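Local coordinates for phosphotriesterase homology protein (Escherichia coli, PDB 1BF6) that hydrolyses phosphorylated glyceryl acetates and also acts on aromatic acetates and propionates, using two zinc ions bound in each subunit, at residues L9-L14 with I122-T127; C36-D41 with S247-N252; M43-R48 with Y259-F264; N55-R60 with F87-V92; E166-L171 with L196-L201. All coordinates share one frame; numbering follows the deposited sequence.

Contact 1: residues L9-L14 with I122-T127; sequences LAHEHL and IAEIGT. With ZN (zinc ion), chain C; ZN (zinc ion), chain D.
H11 has CG anti to its backbone N (chi1 -172°), while H13 turns CG anti to its carbonyl carbon; these two settings bring both NE2 atoms to one zinc ion. This is the HxH motif at the end of strand 7-12 in the TIM barrel of the phosphotriesterase family. E124, on strand 122-126, faces it and follows a cis peptide bond. Its extended side chain reaches between the two metals. The zinc of chain C is bound by H11 NE2 at 2.3 Å, H13 NE2 at 2.2 Å and E124 OE2 at 2.4 Å; D242 completes the site. The second zinc takes the other carboxylate oxygen of E124, together with H157 and H185. The H13 ring lies nearly coplanar with the carboxylate, 13° apart, but the H11 ring stands 83° to it. H13 ND1 is hydrogen-bonded to T54 OG1, which fixes the ring's rotation. The bridge ends at the zinc of chain D, 2.2 Å from E124 OE1.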
# COMPACT_ATOMS: atom_id res chain seq x y z
N LEU A 9 2.86 -0.96 -8.63
CA LEU A 9 2.23 0.14 -7.88
C LEU A 9 2.14 -0.49 -6.48
O LEU A 9 1.40 -1.44 -6.27
CB LEU A 9 0.84 0.47 -8.44
CG LEU A 9 0.79 1.60 -9.48
CD1 LEU A 9 1.77 1.35 -10.61
CD2 LEU A 9 -0.63 1.76 -10.01
N ALA A 10 2.92 0.06 -5.55
CA ALA A 10 3.05 -0.47 -4.19
C ALA A 10 1.88 -0.36 -3.22
O ALA A 10 1.90 -1.00 -2.17
CB ALA A 10 4.31 0.12 -3.55
N HIS A 11 0.87 0.44 -3.56
CA HIS A 11 -0.27 0.64 -2.65
C HIS A 11 -1.50 1.12 -3.39
O HIS A 11 -1.65 2.32 -3.63
CB HIS A 11 0.10 1.67 -1.59
CG HIS A 11 -0.91 1.80 -0.50
ND1 HIS A 11 -0.66 1.50 0.83
CD2 HIS A 11 -2.21 2.20 -0.54
CE1 HIS A 11 -1.77 1.71 1.53
NE2 HIS A 11 -2.73 2.13 0.75
N GLU A 12 -2.40 0.20 -3.69
CA GLU A 12 -3.62 0.51 -4.41
C GLU A 12 -4.82 -0.26 -3.89
O GLU A 12 -4.69 -1.21 -3.11
CB GLU A 12 -3.46 0.16 -5.89
CG GLU A 12 -2.35 0.90 -6.62
CD GLU A 12 -2.53 2.40 -6.59
OE1 GLU A 12 -3.68 2.88 -6.47
OE2 GLU A 12 -1.51 3.11 -6.69
N HIS A 13 -6.00 0.15 -4.35
CA HIS A 13 -7.23 -0.53 -4.04
C HIS A 13 -7.93 -0.75 -5.35
O HIS A 13 -8.04 0.19 -6.14
CB HIS A 13 -8.12 0.33 -3.14
CG HIS A 13 -7.54 0.57 -1.79
ND1 HIS A 13 -7.60 -0.35 -0.76
CD2 HIS A 13 -6.79 1.60 -1.33
CE1 HIS A 13 -6.89 0.14 0.26
NE2 HIS A 13 -6.39 1.31 -0.05
N LEU A 14 -8.31 -1.99 -5.63
CA LEU A 14 -9.05 -2.34 -6.84
C LEU A 14 -10.51 -2.55 -6.47
O LEU A 14 -11.42 -2.30 -7.27
CB LEU A 14 -8.47 -3.60 -7.48
CG LEU A 14 -7.01 -3.42 -7.91
CD1 LEU A 14 -6.55 -4.65 -8.66
CD2 LEU A 14 -6.89 -2.18 -8.79
N ILE A 122 0.87 -8.69 4.61
CA ILE A 122 0.08 -8.33 5.80
C ILE A 122 -0.05 -6.83 5.62
O ILE A 122 0.91 -6.07 5.84
CB ILE A 122 0.82 -8.65 7.10
CG1 ILE A 122 1.05 -10.17 7.22
CG2 ILE A 122 0.07 -8.06 8.30
CD1 ILE A 122 2.21 -10.52 8.08
N ALA A 123 -1.26 -6.38 5.32
CA ALA A 123 -1.39 -4.95 4.99
C ALA A 123 -2.86 -4.51 4.95
O ALA A 123 -3.67 -5.41 4.91
CB ALA A 123 -0.89 -4.79 3.54
N GLU A 124 -3.33 -3.30 4.66
CA GLU A 124 -2.72 -2.14 5.13
C GLU A 124 -2.95 -1.97 6.64
O GLU A 124 -4.13 -1.91 6.98
CB GLU A 124 -2.85 -0.75 4.44
CG GLU A 124 -4.31 -0.27 4.35
CD GLU A 124 -4.25 1.13 3.63
OE1 GLU A 124 -3.58 1.77 4.38
OE2 GLU A 124 -4.98 0.93 2.68
N ILE A 125 -1.93 -2.17 7.47
CA ILE A 125 -2.15 -2.06 8.90
C ILE A 125 -1.84 -0.65 9.34
O ILE A 125 -0.71 -0.16 9.20
CB ILE A 125 -1.42 -3.19 9.69
CG1 ILE A 125 0.09 -3.09 9.55
CG2 ILE A 125 -1.87 -4.57 9.14
CD1 ILE A 125 0.83 -4.08 10.46
N GLY A 126 -2.87 0.04 9.82
CA GLY A 126 -2.68 1.42 10.21
C GLY A 126 -2.81 1.86 11.65
O GLY A 126 -3.21 1.11 12.55
N THR A 127 -2.38 3.09 11.85
CA THR A 127 -2.46 3.74 13.14
C THR A 127 -3.23 5.05 12.92
O THR A 127 -3.37 5.52 11.78
CB THR A 127 -1.07 4.01 13.75
OG1 THR A 127 -0.23 4.65 12.78
CG2 THR A 127 -0.42 2.69 14.21
ZN ZN C . -4.96 2.58 0.97
ZN ZN D . -3.95 3.88 3.88

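Contact 2: residues C36-D41 with S247-N252; sequences CQEMND and SHLKAN
Two salt bridges join K250 to the helix. K250 NZ lies 3.0 Å from E38 OE1 and 2.8 Å from D41 OD2. It meets OE1 from above the carboxylate plane, but uses the anti lone pair of OD2. The lysine reaches both because its chain bends at chi3 and chi4 (-67° and -71°). D258 gives the same ammonium a third carboxylate. The backbone adds a nearly straight hydrogen bond: K250 N donates to E38 OE2 at 2.8 Å (167° at the hydrogen), close to the line of that C-O bond. E38 OE1 also accepts from Y257 N. In the TIM barrel the K250 bonds pin the loop after strand 237-239 to helix 32-44. A water donates to E38 OE2 at 2.7 Å and accepts from A251 N. With alanine in place of E38, K250 N would probably lose its acceptor, K250 NZ one of its carboxylates, and the water one of its two partners here. L249 only touches the carboxylate, its CB 3.9 Å from E38 OE2.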
# COMPACT_ATOMS: atom_id res chain seq x y z
N CYS A 36 -11.03 -2.61 -14.82
CA CYS A 36 -10.34 -3.42 -15.82
C CYS A 36 -9.70 -2.52 -16.89
O CYS A 36 -8.58 -2.77 -17.33
CB CYS A 36 -11.30 -4.40 -16.50
SG CYS A 36 -11.73 -5.84 -15.51
N GLN A 37 -10.41 -1.47 -17.31
CA GLN A 37 -9.88 -0.55 -18.32
C GLN A 37 -8.64 0.16 -17.78
O GLN A 37 -7.66 0.34 -18.50
CB GLN A 37 -10.96 0.46 -18.75
CG GLN A 37 -12.08 -0.15 -19.60
CD GLN A 37 -13.40 0.62 -19.53
OE1 GLN A 37 -13.44 1.83 -19.27
NE2 GLN A 37 -14.50 -0.09 -19.74
N GLU A 38 -8.68 0.54 -16.50
CA GLU A 38 -7.56 1.22 -15.86
C GLU A 38 -6.34 0.29 -15.78
O GLU A 38 -5.21 0.75 -15.88
CB GLU A 38 -7.94 1.67 -14.45
CG GLU A 38 -9.06 2.72 -14.41
CD GLU A 38 -8.56 4.16 -14.47
OE1 GLU A 38 -7.33 4.40 -14.47
OE2 GLU A 38 -9.42 5.07 -14.48
N MET A 39 -6.58 -1.01 -15.59
CA MET A 39 -5.47 -1.96 -15.50
C MET A 39 -4.85 -2.14 -16.88
O MET A 39 -3.64 -2.26 -17.00
CB MET A 39 -5.92 -3.30 -14.90
CG MET A 39 -6.38 -3.22 -13.44
SD MET A 39 -5.20 -2.52 -12.26
CE MET A 39 -5.94 -0.87 -11.92
N ASN A 40 -5.68 -2.11 -17.93
CA ASN A 40 -5.17 -2.22 -19.30
C ASN A 40 -4.31 -1.00 -19.62
O ASN A 40 -3.27 -1.13 -20.27
CB ASN A 40 -6.32 -2.33 -20.31
CG ASN A 40 -7.01 -3.68 -20.27
OD1 ASN A 40 -8.17 -3.81 -20.67
ND2 ASN A 40 -6.30 -4.70 -19.83
N ASP A 41 -4.72 0.18 -19.14
CA ASP A 41 -3.96 1.41 -19.36
C ASP A 41 -2.60 1.30 -18.65
O ASP A 41 -1.57 1.73 -19.17
CB ASP A 41 -4.71 2.63 -18.80
CG ASP A 41 -6.02 2.92 -19.53
OD1 ASP A 41 -6.35 2.23 -20.52
OD2 ASP A 41 -6.73 3.85 -19.08
N SER A 247 -14.62 8.49 -7.93
CA SER A 247 -14.29 9.79 -8.52
C SER A 247 -12.82 9.92 -8.92
O SER A 247 -12.43 10.88 -9.59
CB SER A 247 -14.71 10.94 -7.59
OG SER A 247 -14.05 10.92 -6.34
N HIS A 248 -12.00 8.95 -8.51
CA HIS A 248 -10.58 8.93 -8.87
C HIS A 248 -10.39 8.29 -10.26
O HIS A 248 -9.37 8.50 -10.92
CB HIS A 248 -9.75 8.14 -7.84
CG HIS A 248 -9.68 8.78 -6.49
ND1 HIS A 248 -9.42 8.06 -5.34
CD2 HIS A 248 -9.78 10.08 -6.10
CE1 HIS A 248 -9.36 8.88 -4.30
NE2 HIS A 248 -9.57 10.11 -4.74
N LEU A 249 -11.36 7.49 -10.68
CA LEU A 249 -11.33 6.80 -11.96
C LEU A 249 -11.53 7.77 -13.13
O LEU A 249 -12.29 8.73 -13.02
CB LEU A 249 -12.39 5.70 -12.00
CG LEU A 249 -12.35 4.67 -10.85
CD1 LEU A 249 -13.40 3.59 -11.11
CD2 LEU A 249 -10.97 4.06 -10.72
N LYS A 250 -10.82 7.53 -14.23
CA LYS A 250 -10.92 8.40 -15.41
C LYS A 250 -12.34 8.47 -15.99
O LYS A 250 -12.79 9.55 -16.37
CB LYS A 250 -9.90 7.99 -16.49
CG LYS A 250 -8.44 8.15 -16.03
CD LYS A 250 -7.43 8.16 -17.17
CE LYS A 250 -7.34 6.84 -17.89
NZ LYS A 250 -6.68 5.80 -17.05
N ALA A 251 -13.04 7.34 -16.03
CA ALA A 251 -14.41 7.28 -16.54
C ALA A 251 -15.37 8.19 -15.76
O ALA A 251 -16.43 8.55 -16.27
CB ALA A 251 -14.92 5.85 -16.54
N ASN A 252 -15.00 8.52 -14.52
CA ASN A 252 -15.81 9.39 -13.66
C ASN A 252 -15.23 10.80 -13.55
O ASN A 252 -15.54 11.53 -12.61
CB ASN A 252 -15.96 8.77 -12.27
CG ASN A 252 -16.75 7.49 -12.30
OD1 ASN A 252 -17.74 7.38 -13.01
ND2 ASN A 252 -16.29 6.50 -11.55
O HOH W 1 -11.93 4.70 -15.40

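Contact 3: residues M43-R48 with Y259-F264; sequences MTRGVR and YLLTTF
The R45 guanidinium meets T262 CG2 obliquely, with R45 NE 3.7 Å from that methyl. T44 OG1 lies over one face of the same group, offset toward its rim. The R48 guanidinium is held at its edge within its own segment. R48 NH1 donates to M43 O at 2.9 Å, nearly in the guanidinium plane and on a carbonyl lone pair. It also donates to V47 O, where it sits 58° out of the carbonyl plane. The first bond spans the turn between helix 32-44 and strand 47-52; the second returns to the neighbouring V47. That turn is a Schellman motif: G46, at positive phi, is the C' residue, and its N bonds to M43 O. Helix 259-270 packs against this helix-to-strand link of the TIM barrel. L261 CD1 touches R45 CB at 3.3 Å and V47 CG2 at 3.5 Å; both are short for carbon pairs, so the fit round this methyl is tight. R45 and L261 run alongside each other, pointing opposite ways. V47 has CG1 anti to its backbone N (chi1 176°), which leaves CG2 as the branch that reaches L261. V47 also packs on Y7 and L9, and L261 on L282 of helix 275-289.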
# COMPACT_ATOMS: atom_id res chain seq x y z
N MET A 43 -0.99 -1.44 -17.99
CA MET A 43 -0.22 -2.45 -18.74
C MET A 43 0.53 -1.82 -19.92
O MET A 43 1.68 -2.18 -20.19
CB MET A 43 -1.16 -3.56 -19.26
CG MET A 43 -1.86 -4.43 -18.19
SD MET A 43 -0.79 -5.69 -17.51
CE MET A 43 -0.97 -6.97 -18.70
N THR A 44 -0.10 -0.86 -20.60
CA THR A 44 0.55 -0.20 -21.75
C THR A 44 1.77 0.64 -21.34
O THR A 44 2.68 0.88 -22.15
CB THR A 44 -0.47 0.64 -22.58
OG1 THR A 44 -0.61 1.94 -21.99
CG2 THR A 44 -1.84 -0.02 -22.59
N ARG A 45 1.81 1.07 -20.08
CA ARG A 45 2.91 1.88 -19.57
C ARG A 45 3.95 1.04 -18.81
O ARG A 45 4.75 1.58 -18.04
CB ARG A 45 2.41 2.97 -18.63
CG ARG A 45 1.32 3.86 -19.19
CD ARG A 45 1.84 4.85 -20.21
NE ARG A 45 0.72 5.66 -20.68
CZ ARG A 45 0.55 6.07 -21.93
NH1 ARG A 45 1.43 5.75 -22.87
NH2 ARG A 45 -0.54 6.74 -22.25
N GLY A 46 3.89 -0.28 -18.99
CA GLY A 46 4.86 -1.17 -18.36
C GLY A 46 4.57 -1.75 -16.99
O GLY A 46 5.42 -2.44 -16.41
N VAL A 47 3.41 -1.44 -16.44
CA VAL A 47 3.03 -1.96 -15.12
C VAL A 47 2.60 -3.40 -15.26
O VAL A 47 1.81 -3.74 -16.15
CB VAL A 47 1.88 -1.14 -14.47
CG1 VAL A 47 1.45 -1.80 -13.13
CG2 VAL A 47 2.35 0.29 -14.22
N ARG A 48 3.09 -4.26 -14.37
CA ARG A 48 2.72 -5.67 -14.40
C ARG A 48 2.11 -6.15 -13.07
O ARG A 48 1.34 -7.11 -13.07
CB ARG A 48 3.93 -6.53 -14.79
CG ARG A 48 4.40 -6.33 -16.23
CD ARG A 48 3.35 -6.83 -17.21
NE ARG A 48 3.74 -6.66 -18.61
CZ ARG A 48 3.45 -5.59 -19.36
NH1 ARG A 48 2.76 -4.57 -18.85
NH2 ARG A 48 3.87 -5.54 -20.61
N TYR A 259 -2.02 7.85 -13.85
CA TYR A 259 -1.62 9.25 -13.69
C TYR A 259 -0.16 9.26 -13.26
O TYR A 259 0.59 10.18 -13.58
CB TYR A 259 -2.48 9.92 -12.61
CG TYR A 259 -2.08 11.33 -12.27
CD1 TYR A 259 -1.14 11.60 -11.28
CD2 TYR A 259 -2.69 12.41 -12.91
CE1 TYR A 259 -0.82 12.92 -10.92
CE2 TYR A 259 -2.38 13.72 -12.56
CZ TYR A 259 -1.45 13.96 -11.57
OH TYR A 259 -1.16 15.26 -11.25
N LEU A 260 0.24 8.22 -12.52
CA LEU A 260 1.61 8.10 -12.05
C LEU A 260 2.58 8.12 -13.23
O LEU A 260 3.61 8.78 -13.17
CB LEU A 260 1.78 6.77 -11.28
CG LEU A 260 3.17 6.45 -10.73
CD1 LEU A 260 3.55 7.44 -9.65
CD2 LEU A 260 3.18 5.03 -10.16
N LEU A 261 2.21 7.43 -14.30
CA LEU A 261 3.07 7.33 -15.48
C LEU A 261 2.83 8.38 -16.57
O LEU A 261 3.77 8.78 -17.27
CB LEU A 261 2.98 5.91 -16.05
CG LEU A 261 3.45 4.84 -15.04
CD1 LEU A 261 3.05 3.45 -15.45
CD2 LEU A 261 4.96 4.95 -14.84
N THR A 262 1.59 8.83 -16.71
CA THR A 262 1.25 9.82 -17.73
C THR A 262 1.57 11.24 -17.26
O THR A 262 1.87 12.11 -18.09
CB THR A 262 -0.24 9.78 -18.12
OG1 THR A 262 -1.04 10.15 -16.99
CG2 THR A 262 -0.64 8.39 -18.59
N THR A 263 1.59 11.45 -15.95
CA THR A 263 1.83 12.78 -15.41
C THR A 263 2.92 12.96 -14.36
O THR A 263 3.80 13.79 -14.53
CB THR A 263 0.50 13.38 -14.86
OG1 THR A 263 -0.51 13.29 -15.86
CG2 THR A 263 0.68 14.81 -14.43
N PHE A 264 2.87 12.20 -13.26
CA PHE A 264 3.85 12.37 -12.19
C PHE A 264 5.29 12.02 -12.56
O PHE A 264 6.19 12.83 -12.33
CB PHE A 264 3.44 11.60 -10.93
CG PHE A 264 4.29 11.93 -9.73
CD1 PHE A 264 4.08 13.10 -9.01
CD2 PHE A 264 5.33 11.08 -9.33
CE1 PHE A 264 4.88 13.42 -7.91
CE2 PHE A 264 6.12 11.40 -8.24
CZ PHE A 264 5.90 12.57 -7.53

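Contact 4: residues N55-R60 with F87-V92; sequences NRYMGR and FFPEHV
Y57 packs against P89 and H91, and its side chain meets them in turn. Y57 CB starts the contact, 3.6 Å from P89 CG. Y57 CG comes closer, at 3.4 Å from the same P89 CG. CD1 and CD2 flank that carbon, so the proline tip sits over the CB end of the ring. This is a CH-pi contact, with P89 CG 3.8 Å from the Y57 ring centroid and 28° off the normal. R56 CG lies over the opposite face. Farther out, Y57 CE2 is 3.7 Å from H91 NE2 and Y57 CZ is 3.4 Å from H91 CE1. At the tip, Y57 OH is 3.3 Å from H91 CE1. The hydroxyl also lies over the centre of the R56 guanidinium. H91 turns its edge to the Y57 face in an offset edge-to-face pair, planes at 74°. Losing the ring, as a serine at Y57 would, is likely to leave the P89 tip and the H91 edge without their packing surface. A water donates to both Y57 O and F87 O and ties the two backbones. The contact joins the TIM-barrel loops after strands 47-52 and 75-80. H91 NE2 is hydrogen-bonded to Y82 OH, so the Y57 contact rests on ring faces and edges.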
# COMPACT_ATOMS: atom_id res chain seq x y z
N ASN A 55 -7.91 -4.98 3.14
CA ASN A 55 -8.05 -6.20 3.95
C ASN A 55 -9.54 -6.56 4.12
O ASN A 55 -10.43 -5.81 3.67
CB ASN A 55 -7.25 -6.16 5.27
CG ASN A 55 -7.31 -4.84 6.00
OD1 ASN A 55 -8.39 -4.34 6.33
ND2 ASN A 55 -6.15 -4.29 6.33
N ARG A 56 -9.81 -7.71 4.72
CA ARG A 56 -11.19 -8.18 4.84
C ARG A 56 -12.30 -7.18 5.17
O ARG A 56 -13.22 -7.00 4.37
CB ARG A 56 -11.28 -9.38 5.79
CG ARG A 56 -12.68 -9.97 5.82
CD ARG A 56 -12.72 -11.32 6.51
NE ARG A 56 -14.10 -11.77 6.66
CZ ARG A 56 -14.46 -12.92 7.22
NH1 ARG A 56 -13.54 -13.76 7.68
NH2 ARG A 56 -15.75 -13.21 7.36
N TYR A 57 -12.18 -6.53 6.32
CA TYR A 57 -13.20 -5.60 6.78
C TYR A 57 -13.16 -4.18 6.20
O TYR A 57 -13.82 -3.26 6.71
CB TYR A 57 -13.27 -5.63 8.30
CG TYR A 57 -13.59 -7.04 8.79
CD1 TYR A 57 -14.90 -7.52 8.79
CD2 TYR A 57 -12.57 -7.91 9.18
CE1 TYR A 57 -15.19 -8.84 9.16
CE2 TYR A 57 -12.85 -9.23 9.55
CZ TYR A 57 -14.16 -9.69 9.54
OH TYR A 57 -14.44 -10.99 9.90
N MET A 58 -12.40 -4.03 5.12
CA MET A 58 -12.30 -2.78 4.39
C MET A 58 -13.14 -3.00 3.13
O MET A 58 -13.30 -2.09 2.30
CB MET A 58 -10.85 -2.46 4.01
CG MET A 58 -10.01 -1.86 5.13
SD MET A 58 -8.25 -1.81 4.73
CE MET A 58 -8.18 -0.30 3.70
N GLY A 59 -13.68 -4.20 2.98
CA GLY A 59 -14.50 -4.51 1.82
C GLY A 59 -13.78 -5.25 0.71
O GLY A 59 -14.13 -5.10 -0.47
N ARG A 60 -12.78 -6.06 1.07
CA ARG A 60 -12.02 -6.83 0.10
C ARG A 60 -12.94 -7.79 -0.66
O ARG A 60 -13.95 -8.26 -0.13
CB ARG A 60 -10.90 -7.63 0.81
CG ARG A 60 -9.94 -8.41 -0.13
CD ARG A 60 -8.96 -9.27 0.68
NE ARG A 60 -9.66 -10.36 1.37
CZ ARG A 60 -9.30 -10.88 2.54
NH1 ARG A 60 -8.22 -10.45 3.18
NH2 ARG A 60 -10.07 -11.80 3.11
N PHE A 87 -12.19 2.06 12.14
CA PHE A 87 -12.80 1.10 11.23
C PHE A 87 -12.80 -0.37 11.70
O PHE A 87 -13.32 -1.24 11.00
CB PHE A 87 -12.14 1.18 9.85
CG PHE A 87 -12.28 2.52 9.17
CD1 PHE A 87 -11.58 3.63 9.63
CD2 PHE A 87 -13.11 2.67 8.07
CE1 PHE A 87 -11.70 4.87 9.01
CE2 PHE A 87 -13.24 3.91 7.43
CZ PHE A 87 -12.54 5.01 7.90
N PHE A 88 -12.22 -0.64 12.87
CA PHE A 88 -12.16 -2.03 13.36
C PHE A 88 -13.51 -2.67 13.71
O PHE A 88 -14.39 -2.00 14.26
CB PHE A 88 -11.33 -2.12 14.66
CG PHE A 88 -9.85 -1.91 14.50
CD1 PHE A 88 -9.17 -2.30 13.33
CD2 PHE A 88 -9.11 -1.35 15.55
CE1 PHE A 88 -7.78 -2.14 13.23
CE2 PHE A 88 -7.73 -1.19 15.46
CZ PHE A 88 -7.06 -1.58 14.29
N PRO A 89 -13.69 -3.95 13.35
CA PRO A 89 -14.96 -4.62 13.69
C PRO A 89 -14.86 -4.80 15.23
O PRO A 89 -13.77 -4.67 15.81
CB PRO A 89 -14.83 -5.99 13.01
CG PRO A 89 -13.90 -5.72 11.87
CD PRO A 89 -12.88 -4.79 12.45
N GLU A 90 -15.99 -5.08 15.88
CA GLU A 90 -16.02 -5.27 17.33
C GLU A 90 -15.05 -6.34 17.83
O GLU A 90 -14.41 -6.18 18.86
CB GLU A 90 -17.44 -5.66 17.78
CG GLU A 90 -18.54 -4.67 17.39
CD GLU A 90 -18.47 -3.34 18.14
OE1 GLU A 90 -17.63 -3.22 19.07
OE2 GLU A 90 -19.26 -2.43 17.81
N HIS A 91 -14.94 -7.43 17.06
CA HIS A 91 -14.08 -8.55 17.44
C HIS A 91 -12.57 -8.32 17.55
O HIS A 91 -11.85 -9.20 18.03
CB HIS A 91 -14.40 -9.79 16.59
CG HIS A 91 -14.02 -9.69 15.15
ND1 HIS A 91 -14.95 -9.65 14.13
CD2 HIS A 91 -12.80 -9.74 14.54
CE1 HIS A 91 -14.33 -9.69 12.97
NE2 HIS A 91 -13.03 -9.74 13.19
N VAL A 92 -12.08 -7.17 17.10
CA VAL A 92 -10.66 -6.90 17.25
C VAL A 92 -10.36 -6.76 18.75
O VAL A 92 -9.30 -7.17 19.23
CB VAL A 92 -10.21 -5.65 16.46
CG1 VAL A 92 -8.76 -5.29 16.82
CG2 VAL A 92 -10.34 -5.91 14.97
O HOH W 2 -12.08 -1.99 8.73

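Contact 5: residues E166-L171 with L196-L201; sequences EQLALL and LKMIDL
L168 and M198 cross at about a right angle, and one methyl of the leucine does the touching. L168 CD1 lies 3.8 Å from M198 CB and 3.8 Å from M198 CG. It therefore rests against the root of the methionine, whose tip runs on past residues 166-171. L168 has CG anti to its carbonyl carbon (chi1 -64°) and CD1 extended beyond it (chi2 -177°), which carries that methyl to the other helix. L201 comes in from one turn farther along. Its CD1 meets L168 CD1 methyl to methyl at 4.1 Å. Helices 164-173 and 192-200 are neighbours on the outside of the TIM barrel, and strand 181-183 lies between them in sequence. L168 and M198 both touch V183 of that strand, so the pair also covers the barrel wall. L165, on helix 164-173, packs on M198 and L201 too. No hydrogen bond crosses between the two segments. Between them the contact is apolar packing, buried at L168 and M198 and exposed at L201, so it rests on fit alone.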
# COMPACT_ATOMS: atom_id res chain seq x y z
N GLU A 166 7.16 5.20 15.28
CA GLU A 166 6.54 4.45 16.38
C GLU A 166 6.10 3.07 15.91
O GLU A 166 6.23 2.08 16.66
CB GLU A 166 5.34 5.23 16.94
CG GLU A 166 5.71 6.41 17.84
CD GLU A 166 6.04 7.69 17.08
OE1 GLU A 166 5.97 7.71 15.83
OE2 GLU A 166 6.37 8.68 17.74
N GLN A 167 5.59 2.99 14.68
CA GLN A 167 5.18 1.71 14.11
C GLN A 167 6.39 0.80 13.98
O GLN A 167 6.30 -0.40 14.24
CB GLN A 167 4.59 1.89 12.70
CG GLN A 167 3.30 2.69 12.60
CD GLN A 167 2.79 2.78 11.17
OE1 GLN A 167 3.50 2.45 10.22
NE2 GLN A 167 1.54 3.18 11.02
N LEU A 168 7.51 1.36 13.52
CA LEU A 168 8.74 0.58 13.32
C LEU A 168 9.32 0.08 14.64
O LEU A 168 9.77 -1.06 14.71
CB LEU A 168 9.78 1.40 12.54
CG LEU A 168 9.41 1.78 11.10
CD1 LEU A 168 10.58 2.52 10.46
CD2 LEU A 168 9.07 0.53 10.29
N ALA A 169 9.31 0.95 15.66
CA ALA A 169 9.81 0.60 16.99
C ALA A 169 8.98 -0.54 17.58
O ALA A 169 9.52 -1.47 18.19
CB ALA A 169 9.77 1.83 17.90
N LEU A 170 7.66 -0.47 17.40
CA LEU A 170 6.75 -1.51 17.89
C LEU A 170 7.01 -2.85 17.19
O LEU A 170 7.14 -3.91 17.84
CB LEU A 170 5.29 -1.08 17.68
CG LEU A 170 4.19 -2.01 18.22
CD1 LEU A 170 4.32 -2.12 19.75
CD2 LEU A 170 2.82 -1.46 17.86
N LEU A 171 7.12 -2.81 15.87
CA LEU A 171 7.36 -4.02 15.10
C LEU A 171 8.73 -4.64 15.41
O LEU A 171 8.83 -5.85 15.59
CB LEU A 171 7.20 -3.75 13.60
CG LEU A 171 5.76 -3.42 13.16
CD1 LEU A 171 5.76 -2.96 11.70
CD2 LEU A 171 4.86 -4.64 13.33
N LEU A 196 14.08 10.00 6.72
CA LEU A 196 15.50 9.66 6.79
C LEU A 196 15.77 8.71 7.96
O LEU A 196 16.53 7.74 7.84
CB LEU A 196 16.34 10.93 6.93
CG LEU A 196 16.33 11.84 5.69
CD1 LEU A 196 17.08 13.12 6.00
CD2 LEU A 196 16.95 11.10 4.51
N LYS A 197 15.08 8.95 9.08
CA LYS A 197 15.21 8.10 10.26
C LYS A 197 14.65 6.71 9.99
O LYS A 197 15.29 5.71 10.33
CB LYS A 197 14.53 8.76 11.46
CG LYS A 197 15.27 10.00 11.93
CD LYS A 197 14.57 10.73 13.06
CE LYS A 197 15.36 11.97 13.47
NZ LYS A 197 14.62 12.75 14.50
N MET A 198 13.50 6.65 9.33
CA MET A 198 12.89 5.36 9.02
C MET A 198 13.79 4.54 8.11
O MET A 198 13.99 3.34 8.34
CB MET A 198 11.51 5.53 8.38
CG MET A 198 10.47 6.11 9.32
SD MET A 198 8.83 6.19 8.61
CE MET A 198 8.83 7.83 7.96
N ILE A 199 14.36 5.18 7.09
CA ILE A 199 15.26 4.50 6.18
C ILE A 199 16.53 4.06 6.94
O ILE A 199 17.05 2.97 6.70
CB ILE A 199 15.62 5.42 4.97
CG1 ILE A 199 14.38 5.62 4.08
CG2 ILE A 199 16.80 4.83 4.17
CD1 ILE A 199 14.58 6.62 2.93
N ASP A 200 16.98 4.88 7.88
CA ASP A 200 18.16 4.57 8.67
C ASP A 200 17.95 3.31 9.53
O ASP A 200 18.89 2.56 9.77
CB ASP A 200 18.55 5.75 9.56
CG ASP A 200 19.94 5.60 10.15
OD1 ASP A 200 20.91 5.55 9.37
OD2 ASP A 200 20.06 5.51 11.39
N LEU A 201 16.71 3.08 9.96
CA LEU A 201 16.38 1.90 10.75
C LEU A 201 16.29 0.66 9.86
O LEU A 201 16.17 -0.46 10.35
CB LEU A 201 15.05 2.09 11.51
CG LEU A 201 14.98 3.15 12.62
CD1 LEU A 201 13.56 3.20 13.20
CD2 LEU A 201 16.00 2.84 13.72

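From the N terminus, strand 7-12 comes first and opens contact 1. Contacts 2 and 3 open next, on helix 32-44 and the turn into strand 47-52. Contact 4 opens at 55-60 and closes first, at 87-92, so it is nested inside contacts 1, 2 and 3. Contact 1 closes at 122-127 and joins strands of the two parallel sheets. Contact 5 then opens and closes, in series with contacts 1 and 4 but nested inside contacts 2 and 3. Those two close last, and each crosses contact 1 and the other. They tie the loop after strand 237-239 to helix 32-44 and helix 259-270 to the turn into strand 47-52. N55 and Q167 link contacts 4 and 5 to contact 1.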